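Local structure of RNA-dependent RNA polymerase (Farallon virus, 6DX5) at residues Ala74-Ile86 and Asn104-Asp116. The protein carries at its N-terminus a viral OTU cysteine protease domain, the part described here, of the deubiquitinase type, and as a whole probably acts as the viral RNA-directed RNA polymerase. Numbering follows the deposited sequence.
Sequences AKGVYNYRAENEI and NVTRRGLDLYLED
Tyr-78 fills a hole between Gly-109, Leu-112, Tyr-113 and Asp-116 as helix 72-86 crosses helix 103-117. CA of Tyr-113 lies over one face of its ring, 3.8 Å from the ring centroid, while the Tyr-113 ring turns an edge toward the same face in a T-shaped pair, planes 74° apart. Tyrosine suits this slot twice over: its flat face takes that CA, and its hydroxyl continues past the apolar packing to donate to OD2 of Asp-116 at 3.0 Å, using the anti lone pair. The Tyr-113 ring also touches Leu-61 and Ala-64 of helix 53-66 and Met-131 of helix 126-136, and its OH is hydrogen-bonded to Glu-128.

Gly-109 brings the backbones together: with no side chain there, OD1 of Asn-79 can lie 3.4 Å from its CA, and that oxygen also accepts a hydrogen bond from Trp-68 NE1. Small Ala-82 is the next knob, its methyl group set among Val-105, Arg-108, Gly-109 and Leu-112. In return CD1 of Leu-112 presses on the Ala-82 backbone, 3.5 Å from its N. These interlocked knobs join two helices of the OTU-like protease domain, their contact centred about 19 Å from the centre of the chain. Tyr-78 also borders a pocket, completed by Tyr-122, Trp-123 and Asp-127, that holds a dithiothreitol molecule, probably picked up from the crystallisation medium.

Toward Ile-86 and Asn-104 the packing thins and solvent comes near. CD1 of Ile-86 meets CG2 of Val-105 at 3.9 Å, two branched apolar side chains at the margin. Long, flexible side chains suit this border: Arg-108, its chain bent beyond CG, runs antiparallel alongside Ile-86 and lays its guanidinium face against OE1 of Glu-85, 3.2 Å from NH2, a purely electrostatic salt bridge, since no N-H is aimed at the oxygen.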
# COMPACT_ATOMS: atom_id res chain seq x y z
N ALA A 74 -6.02 -0.65 -8.34
CA ALA A 74 -7.27 0.08 -8.52
C ALA A 74 -8.49 -0.85 -8.42
O ALA A 74 -9.50 -0.47 -7.80
CB ALA A 74 -7.27 0.81 -9.87
N LYS A 75 -8.41 -2.06 -8.98
CA LYS A 75 -9.58 -2.93 -8.98
C LYS A 75 -9.94 -3.36 -7.58
O LYS A 75 -11.12 -3.60 -7.30
CB LYS A 75 -9.38 -4.16 -9.89
CG LYS A 75 -8.77 -5.39 -9.17
CD LYS A 75 -8.59 -6.53 -10.12
CE LYS A 75 -7.90 -7.70 -9.43
NZ LYS A 75 -8.04 -8.87 -10.33
N GLY A 76 -8.97 -3.47 -6.69
CA GLY A 76 -9.31 -3.77 -5.31
C GLY A 76 -10.31 -2.78 -4.77
O GLY A 76 -11.29 -3.15 -4.12
N VAL A 77 -10.13 -1.50 -5.10
CA VAL A 77 -11.02 -0.47 -4.57
C VAL A 77 -12.33 -0.44 -5.35
O VAL A 77 -13.41 -0.63 -4.76
CB VAL A 77 -10.32 0.91 -4.59
CG1 VAL A 77 -11.28 2.00 -4.10
CG2 VAL A 77 -8.99 0.84 -3.77
N TYR A 78 -12.26 -0.28 -6.70
CA TYR A 78 -13.47 0.03 -7.46
C TYR A 78 -14.40 -1.17 -7.67
O TYR A 78 -15.62 -0.98 -7.78
CB TYR A 78 -13.09 0.69 -8.78
CG TYR A 78 -12.56 2.06 -8.50
CD1 TYR A 78 -11.19 2.27 -8.26
CD2 TYR A 78 -13.42 3.15 -8.41
CE1 TYR A 78 -10.70 3.54 -7.96
CE2 TYR A 78 -12.94 4.43 -8.12
CZ TYR A 78 -11.58 4.61 -7.90
OH TYR A 78 -11.11 5.86 -7.62
N ASN A 79 -13.86 -2.40 -7.76
CA ASN A 79 -14.73 -3.59 -7.82
C ASN A 79 -15.47 -3.79 -6.51
O ASN A 79 -16.61 -4.29 -6.51
CB ASN A 79 -13.92 -4.85 -8.12
CG ASN A 79 -13.43 -4.91 -9.57
OD1 ASN A 79 -13.88 -4.14 -10.45
ND2 ASN A 79 -12.54 -5.86 -9.84
N TYR A 80 -14.84 -3.45 -5.38
CA TYR A 80 -15.58 -3.54 -4.14
C TYR A 80 -16.68 -2.48 -4.09
O TYR A 80 -17.80 -2.76 -3.65
CB TYR A 80 -14.66 -3.44 -2.92
CG TYR A 80 -15.46 -3.74 -1.67
CD1 TYR A 80 -15.93 -5.03 -1.44
CD2 TYR A 80 -15.79 -2.75 -0.76
CE1 TYR A 80 -16.70 -5.32 -0.31
CE2 TYR A 80 -16.55 -3.03 0.36
CZ TYR A 80 -17.00 -4.31 0.59
OH TYR A 80 -17.77 -4.60 1.71
N ARG A 81 -16.39 -1.26 -4.59
CA ARG A 81 -17.42 -0.23 -4.55
C ARG A 81 -18.57 -0.54 -5.49
O ARG A 81 -19.73 -0.23 -5.18
CB ARG A 81 -16.86 1.13 -4.89
CG ARG A 81 -15.74 1.50 -3.99
CD ARG A 81 -15.53 2.93 -4.08
NE ARG A 81 -14.36 3.27 -3.32
CZ ARG A 81 -13.80 4.46 -3.34
NH1 ARG A 81 -14.32 5.39 -4.12
NH2 ARG A 81 -12.73 4.70 -2.59
N ALA A 82 -18.27 -1.12 -6.66
CA ALA A 82 -19.32 -1.55 -7.57
C ALA A 82 -20.23 -2.57 -6.91
O ALA A 82 -21.46 -2.45 -6.98
CB ALA A 82 -18.71 -2.12 -8.84
N GLU A 83 -19.66 -3.58 -6.25
CA GLU A 83 -20.50 -4.64 -5.70
C GLU A 83 -21.33 -4.19 -4.50
O GLU A 83 -22.31 -4.85 -4.17
CB GLU A 83 -19.65 -5.86 -5.31
CG GLU A 83 -19.24 -5.92 -3.87
CD GLU A 83 -18.88 -7.33 -3.45
OE1 GLU A 83 -19.04 -7.68 -2.25
OE2 GLU A 83 -18.45 -8.10 -4.34
N ASN A 84 -20.98 -3.07 -3.86
CA ASN A 84 -21.86 -2.48 -2.85
C ASN A 84 -22.84 -1.48 -3.42
O ASN A 84 -23.87 -1.23 -2.81
CB ASN A 84 -21.03 -1.83 -1.74
CG ASN A 84 -20.54 -2.83 -0.75
OD1 ASN A 84 -20.61 -2.61 0.46
ND2 ASN A 84 -20.06 -3.97 -1.25
N GLU A 85 -22.54 -0.90 -4.59
CA GLU A 85 -23.56 -0.15 -5.31
C GLU A 85 -24.71 -1.07 -5.75
O GLU A 85 -25.89 -0.70 -5.67
CB GLU A 85 -22.92 0.53 -6.51
CG GLU A 85 -23.44 1.92 -6.82
CD GLU A 85 -22.64 2.57 -7.94
OE1 GLU A 85 -22.53 1.96 -9.03
OE2 GLU A 85 -22.08 3.67 -7.72
N ILE A 86 -24.37 -2.30 -6.17
CA ILE A 86 -25.35 -3.21 -6.75
C ILE A 86 -26.31 -3.72 -5.68
O ILE A 86 -27.53 -3.81 -5.91
CB ILE A 86 -24.61 -4.36 -7.48
CG1 ILE A 86 -23.99 -3.81 -8.77
CG2 ILE A 86 -25.56 -5.47 -7.82
CD1 ILE A 86 -22.86 -4.64 -9.39
N ASN A 104 -20.74 -8.85 -13.89
CA ASN A 104 -21.35 -7.53 -13.87
C ASN A 104 -20.62 -6.61 -12.90
O ASN A 104 -20.55 -5.39 -13.12
CB ASN A 104 -22.83 -7.69 -13.49
CG ASN A 104 -23.62 -6.40 -13.57
OD1 ASN A 104 -23.24 -5.46 -14.26
ND2 ASN A 104 -24.74 -6.36 -12.86
N VAL A 105 -20.07 -7.17 -11.82
CA VAL A 105 -19.40 -6.38 -10.80
C VAL A 105 -18.15 -5.73 -11.37
O VAL A 105 -17.97 -4.51 -11.28
CB VAL A 105 -19.06 -7.25 -9.59
CG1 VAL A 105 -18.00 -6.56 -8.72
CG2 VAL A 105 -20.31 -7.49 -8.78
N THR A 106 -17.27 -6.53 -11.97
CA THR A 106 -16.00 -5.99 -12.42
C THR A 106 -16.19 -5.01 -13.58
O THR A 106 -15.45 -4.04 -13.68
CB THR A 106 -15.03 -7.11 -12.78
OG1 THR A 106 -15.54 -7.84 -13.91
CG2 THR A 106 -14.88 -8.05 -11.62
N ARG A 107 -17.19 -5.21 -14.43
CA ARG A 107 -17.47 -4.20 -15.45
C ARG A 107 -17.90 -2.88 -14.81
O ARG A 107 -17.46 -1.80 -15.23
CB ARG A 107 -18.56 -4.70 -16.39
CG ARG A 107 -18.60 -3.92 -17.65
CD ARG A 107 -19.38 -4.70 -18.66
NE ARG A 107 -19.03 -6.12 -18.58
CZ ARG A 107 -19.91 -7.10 -18.71
NH1 ARG A 107 -21.20 -6.80 -18.91
NH2 ARG A 107 -19.52 -8.37 -18.63
N ARG A 108 -18.78 -2.95 -13.82
CA ARG A 108 -19.12 -1.74 -13.07
C ARG A 108 -17.90 -1.13 -12.39
O ARG A 108 -17.79 0.10 -12.31
CB ARG A 108 -20.21 -2.05 -12.03
CG ARG A 108 -20.78 -0.81 -11.45
CD ARG A 108 -21.67 -0.26 -12.49
NE ARG A 108 -22.80 0.44 -11.88
CZ ARG A 108 -23.85 -0.15 -11.29
NH1 ARG A 108 -23.93 -1.49 -11.23
NH2 ARG A 108 -24.81 0.61 -10.76
N GLY A 109 -17.00 -1.97 -11.86
CA GLY A 109 -15.84 -1.44 -11.13
C GLY A 109 -14.96 -0.61 -12.04
O GLY A 109 -14.52 0.49 -11.69
N LEU A 110 -14.71 -1.12 -13.24
CA LEU A 110 -13.91 -0.36 -14.20
C LEU A 110 -14.58 0.95 -14.55
O LEU A 110 -13.91 1.99 -14.61
CB LEU A 110 -13.66 -1.21 -15.43
CG LEU A 110 -13.13 -0.42 -16.61
CD1 LEU A 110 -11.71 0.04 -16.30
CD2 LEU A 110 -13.18 -1.30 -17.90
N ASP A 111 -15.90 0.94 -14.79
CA ASP A 111 -16.60 2.18 -15.10
C ASP A 111 -16.52 3.20 -13.95
O ASP A 111 -16.38 4.41 -14.20
CB ASP A 111 -18.06 1.92 -15.49
CG ASP A 111 -18.21 1.05 -16.76
OD1 ASP A 111 -19.19 0.27 -16.80
OD2 ASP A 111 -17.36 1.11 -17.69
N LEU A 112 -16.61 2.75 -12.69
CA LEU A 112 -16.42 3.67 -11.58
C LEU A 112 -15.00 4.24 -11.59
O LEU A 112 -14.82 5.45 -11.39
CB LEU A 112 -16.72 2.98 -10.25
CG LEU A 112 -18.18 2.53 -10.04
CD1 LEU A 112 -18.31 1.67 -8.79
CD2 LEU A 112 -19.14 3.70 -9.97
N TYR A 113 -13.99 3.40 -11.81
CA TYR A 113 -12.62 3.89 -11.87
C TYR A 113 -12.48 4.96 -12.94
O TYR A 113 -11.95 6.04 -12.67
CB TYR A 113 -11.63 2.74 -12.14
CG TYR A 113 -10.24 3.23 -12.50
CD1 TYR A 113 -9.40 3.79 -11.53
CD2 TYR A 113 -9.78 3.19 -13.81
CE1 TYR A 113 -8.16 4.29 -11.86
CE2 TYR A 113 -8.52 3.68 -14.15
CZ TYR A 113 -7.72 4.21 -13.16
OH TYR A 113 -6.49 4.70 -13.48
N LEU A 114 -12.95 4.68 -14.16
CA LEU A 114 -12.84 5.64 -15.25
C LEU A 114 -13.58 6.94 -14.93
O LEU A 114 -13.12 8.03 -15.31
CB LEU A 114 -13.38 5.03 -16.55
CG LEU A 114 -12.54 3.85 -17.00
CD1 LEU A 114 -13.14 3.20 -18.19
CD2 LEU A 114 -11.12 4.40 -17.27
N GLU A 115 -14.73 6.86 -14.26
CA GLU A 115 -15.45 8.10 -13.90
C GLU A 115 -14.59 9.02 -13.03
O GLU A 115 -14.60 10.24 -13.23
CB GLU A 115 -16.77 7.79 -13.19
CG GLU A 115 -17.90 7.42 -14.16
CD GLU A 115 -19.21 7.02 -13.46
OE1 GLU A 115 -19.49 7.53 -12.35
OE2 GLU A 115 -19.95 6.20 -14.05
N ASP A 116 -13.85 8.45 -12.07
CA ASP A 116 -12.94 9.28 -11.28
C ASP A 116 -11.72 9.66 -12.10
O ASP A 116 -11.33 10.83 -12.14
CB ASP A 116 -12.49 8.57 -10.00
CG ASP A 116 -13.58 8.52 -8.93
OD1 ASP A 116 -14.65 9.19 -9.05
OD2 ASP A 116 -13.34 7.78 -7.95